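Ras-3 from Cryphonectria parasitica (Cryphonectria parasitica, PDB 4KU4) belongs to the Ras family of small guanine-nucleotide-binding P-loop proteins and holds guanosine-5'-diphosphate and magnesium in this structure. Local coordinates at residues A[79-84]-A[110-115]. Sequence-based numbering, arbitrary orientation.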
ATOM      1  N   ARG A  79       8.684  12.098   4.131  1.00 24.77           N
ATOM      2  CA  ARG A  79       7.516  11.231   4.208  1.00 24.75           C
ATOM      3  C   ARG A  79       6.243  12.072   4.248  1.00 26.62           C
ATOM      4  O   ARG A  79       5.233  11.707   3.657  1.00 19.49           O
ATOM      5  CB  ARG A  79       7.593  10.304   5.419  1.00 22.65           C
ATOM      6  CG  ARG A  79       6.552   9.211   5.417  1.00 32.58           C
ATOM      7  CD  ARG A  79       6.846   8.191   6.497  1.00 25.49           C
ATOM      8  NE  ARG A  79       8.276   7.919   6.623  1.00 31.02           N
ATOM      9  CZ  ARG A  79       9.019   8.299   7.661  1.00 32.17           C
ATOM     10  NH1 ARG A  79      10.319   8.016   7.699  1.00 30.71           N
ATOM     11  NH2 ARG A  79       8.468   8.961   8.663  1.00 35.93           N
ATOM     12  N   GLU A  80       6.303  13.211   4.933  1.00 20.81           N
ATOM     13  CA  GLU A  80       5.153  14.105   5.023  1.00 22.63           C
ATOM     14  C   GLU A  80       4.751  14.687   3.662  1.00 24.86           C
ATOM     15  O   GLU A  80       3.575  14.930   3.410  1.00 25.29           O
ATOM     16  CB  GLU A  80       5.401  15.230   6.032  1.00 30.30           C
ATOM     17  CG  GLU A  80       4.328  15.321   7.106  1.00 35.11           C
ATOM     18  CD  GLU A  80       4.135  16.735   7.627  1.00 41.44           C
ATOM     19  OE1 GLU A  80       5.140  17.370   8.009  1.00 43.91           O
ATOM     20  OE2 GLU A  80       2.979  17.211   7.658  1.00 42.07           O
ATOM     21  N   GLN A  81       5.719  14.914   2.782  1.00 19.06           N
ATOM     22  CA  GLN A  81       5.377  15.396   1.444  1.00 19.34           C
ATOM     23  C   GLN A  81       4.682  14.278   0.668  1.00 18.65           C
ATOM     24  O   GLN A  81       3.670  14.506   0.012  1.00 19.31           O
ATOM     25  CB  GLN A  81       6.617  15.876   0.686  1.00 25.29           C
ATOM     26  CG  GLN A  81       6.310  16.856  -0.439  1.00 25.99           C
ATOM     27  CD  GLN A  81       7.435  17.867  -0.639  1.00 32.53           C
ATOM     28  OE1 GLN A  81       8.572  17.493  -0.924  1.00 34.36           O
ATOM     29  NE2 GLN A  81       7.123  19.150  -0.481  1.00 32.99           N
ATOM     30  N   TRP A  82       5.226  13.073   0.771  1.00 15.22           N
ATOM     31  CA  TRP A  82       4.628  11.915   0.117  1.00 17.13           C
ATOM     32  C   TRP A  82       3.150  11.795   0.507  1.00 18.06           C
ATOM     33  O   TRP A  82       2.291  11.466  -0.320  1.00 14.89           O
ATOM     34  CB  TRP A  82       5.375  10.636   0.501  1.00 17.82           C
ATOM     35  CG  TRP A  82       6.840  10.570   0.109  1.00 17.42           C
ATOM     36  CD1 TRP A  82       7.460  11.252  -0.895  1.00 19.91           C
ATOM     37  CD2 TRP A  82       7.846   9.742   0.715  1.00 18.25           C
ATOM     38  NE1 TRP A  82       8.795  10.904  -0.947  1.00 17.90           N
ATOM     39  CE2 TRP A  82       9.052   9.976   0.029  1.00 24.81           C
ATOM     40  CE3 TRP A  82       7.838   8.823   1.768  1.00 19.93           C
ATOM     41  CZ2 TRP A  82      10.244   9.328   0.367  1.00 22.50           C
ATOM     42  CZ3 TRP A  82       9.018   8.180   2.101  1.00 18.67           C
ATOM     43  CH2 TRP A  82      10.204   8.434   1.403  1.00 24.91           C
ATOM     44  N   ILE A  83       2.847  12.074   1.769  1.00 14.52           N
ATOM     45  CA  ILE A  83       1.483  11.931   2.272  1.00 15.87           C
ATOM     46  C   ILE A  83       0.541  13.035   1.786  1.00 13.76           C
ATOM     47  O   ILE A  83      -0.613  12.774   1.442  1.00 15.38           O
ATOM     48  CB  ILE A  83       1.467  11.840   3.827  1.00 14.03           C
ATOM     49  CG1 ILE A  83       2.223  10.584   4.274  1.00 20.58           C
ATOM     50  CG2 ILE A  83       0.049  11.825   4.362  1.00 17.30           C
ATOM     51  CD1 ILE A  83       2.510  10.516   5.770  1.00 19.47           C
ATOM     52  N   ARG A  84       1.030  14.273   1.757  1.00 15.85           N
ATOM     53  CA  ARG A  84       0.220  15.389   1.290  1.00 20.12           C
ATOM     54  C   ARG A  84      -0.179  15.213  -0.169  1.00 17.96           C
ATOM     55  O   ARG A  84      -1.282  15.586  -0.564  1.00 19.42           O
ATOM     56  CB  ARG A  84       0.976  16.716   1.460  1.00 22.28           C
ATOM     57  CG  ARG A  84       1.349  17.034   2.896  1.00 31.13           C
ATOM     58  CD  ARG A  84       2.209  18.297   2.992  1.00 29.71           C
ATOM     59  NE  ARG A  84       1.467  19.436   3.525  1.00 35.67           N
ATOM     60  CZ  ARG A  84       1.400  20.624   2.934  1.00 34.40           C
ATOM     61  NH1 ARG A  84       2.032  20.830   1.788  1.00 36.07           N
ATOM     62  NH2 ARG A  84       0.705  21.606   3.491  1.00 38.92           N
ATOM     63  N   GLU A 110       1.244   8.380  11.460  1.00 14.28           N
ATOM     64  CA  GLU A 110       1.758   9.512  10.694  1.00 15.70           C
ATOM     65  C   GLU A 110       0.776   9.913   9.603  1.00 16.19           C
ATOM     66  O   GLU A 110       0.501  11.096   9.401  1.00 12.75           O
ATOM     67  CB  GLU A 110       3.121   9.201  10.051  1.00 17.82           C
ATOM     68  CG  GLU A 110       4.331   9.239  10.974  1.00 24.65           C
ATOM     69  CD  GLU A 110       5.635   9.147  10.193  1.00 27.39           C
ATOM     70  OE1 GLU A 110       5.600   9.373   8.965  1.00 24.70           O
ATOM     71  OE2 GLU A 110       6.690   8.854  10.794  1.00 30.26           O
ATOM     72  N   VAL A 111       0.252   8.932   8.876  1.00 13.57           N
ATOM     73  CA  VAL A 111      -0.683   9.249   7.795  1.00 13.59           C
ATOM     74  C   VAL A 111      -1.931   9.974   8.305  1.00 19.12           C
ATOM     75  O   VAL A 111      -2.289  11.046   7.806  1.00 16.04           O
ATOM     76  CB  VAL A 111      -1.067   7.993   6.975  1.00 13.27           C
ATOM     77  CG1 VAL A 111      -2.267   8.280   6.076  1.00 13.37           C
ATOM     78  CG2 VAL A 111       0.130   7.535   6.152  1.00 11.76           C
ATOM     79  N   ILE A 112      -2.585   9.390   9.306  1.00 17.67           N
ATOM     80  CA  ILE A 112      -3.779   9.996   9.888  1.00 18.74           C
ATOM     81  C   ILE A 112      -3.532  11.414  10.421  1.00 24.44           C
ATOM     82  O   ILE A 112      -4.295  12.330  10.121  1.00 21.82           O
ATOM     83  CB  ILE A 112      -4.363   9.114  11.000  1.00 22.78           C
ATOM     84  CG1 ILE A 112      -5.051   7.899  10.382  1.00 17.15           C
ATOM     85  CG2 ILE A 112      -5.354   9.904  11.842  1.00 25.30           C
ATOM     86  CD1 ILE A 112      -6.241   8.253   9.546  1.00 23.51           C
ATOM     87  N   GLN A 113      -2.465  11.586  11.199  1.00 19.89           N
ATOM     88  CA  GLN A 113      -2.150  12.885  11.788  1.00 25.01           C
ATOM     89  C   GLN A 113      -1.865  13.936  10.720  1.00 24.62           C
ATOM     90  O   GLN A 113      -2.312  15.079  10.825  1.00 29.52           O
ATOM     91  CB  GLN A 113      -0.961  12.777  12.750  1.00 25.39           C
ATOM     92  CG  GLN A 113      -1.213  11.885  13.962  1.00 26.38           C
ATOM     93  CD  GLN A 113      -2.368  12.364  14.823  1.00 34.86           C
ATOM     94  OE1 GLN A 113      -2.856  13.486  14.660  1.00 40.18           O
ATOM     95  NE2 GLN A 113      -2.816  11.512  15.747  1.00 33.95           N
ATOM     96  N   THR A 114      -1.111  13.549   9.698  1.00 23.26           N
ATOM     97  CA  THR A 114      -0.804  14.451   8.597  1.00 21.04           C
ATOM     98  C   THR A 114      -2.070  14.827   7.828  1.00 28.15           C
ATOM     99  O   THR A 114      -2.309  16.002   7.563  1.00 26.50           O
ATOM    100  CB  THR A 114       0.250  13.851   7.643  1.00 24.38           C
ATOM    101  OG1 THR A 114       1.446  13.553   8.378  1.00 24.41           O
ATOM    102  CG2 THR A 114       0.579  14.831   6.524  1.00 26.03           C
ATOM    103  N   LYS A 115      -2.889  13.834   7.494  1.00 21.89           N
ATOM    104  CA  LYS A 115      -4.163  14.090   6.814  1.00 19.65           C
ATOM    105  C   LYS A 115      -5.132  14.911   7.667  1.00 27.66           C
ATOM    106  O   LYS A 115      -5.941  15.668   7.138  1.00 30.96           O
ATOM    107  CB  LYS A 115      -4.821  12.779   6.367  1.00 23.65           C
ATOM    108  CG  LYS A 115      -4.182  12.171   5.137  1.00 19.93           C
ATOM    109  CD  LYS A 115      -4.192  13.149   3.969  1.00 22.57           C
ATOM    110  CE  LYS A 115      -3.665  12.496   2.687  1.00 18.32           C
ATOM    111  NZ  LYS A 115      -3.567  13.451   1.544  1.00 16.49           N
TER
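Arg79 and Glu110 join the two helices through a salt bridge made at a single nitrogen. Arg79 NH2 lies 2.8 Å from Glu110 OE2 and donates to Glu110 OE1 over 2.9 Å, a nearly straight bond that uses the syn lone pair and keeps OE1 in the guanidinium plane. The guanidinium and carboxylate planes are nevertheless turned 38° apart. Arg79 runs out extended as far as CD and then bends at chi3 (-39°), which brings NH2 round to the carboxylate. At the C-terminal end of helix 77-84 a second cationic side chain reaches across in the other direction: Lys115 NZ gives a 3.0 Å hydrogen bond to Ile83 O and another to Asn86 O, so that it ties down carbonyls where the helix runs out.

Between these polar links Ile83 enters as a knob among Glu110, Val111, Thr114 and Lys115. Its CD1 meets Val111 CG2 at 3.8 Å, while CG2 rests 3.7 Å from Thr114 CG2. Thr114 CG2 is turned to Ile83, while Thr114 OG1 bonds Glu110 O of its own helix (2.8 Å). On the outer side, Glu80, extended beyond CG, lays CG against Thr114.

The segments cross at -65°, their axes 9.8 Å apart. Helices 77-84 and 98-118 pack together against the Ras-type central sheet, with Ile83 and Val111 both touching Phe89 of strand 88-94, and Arg79 and Val111 reaching Leu20 of strand 15-20.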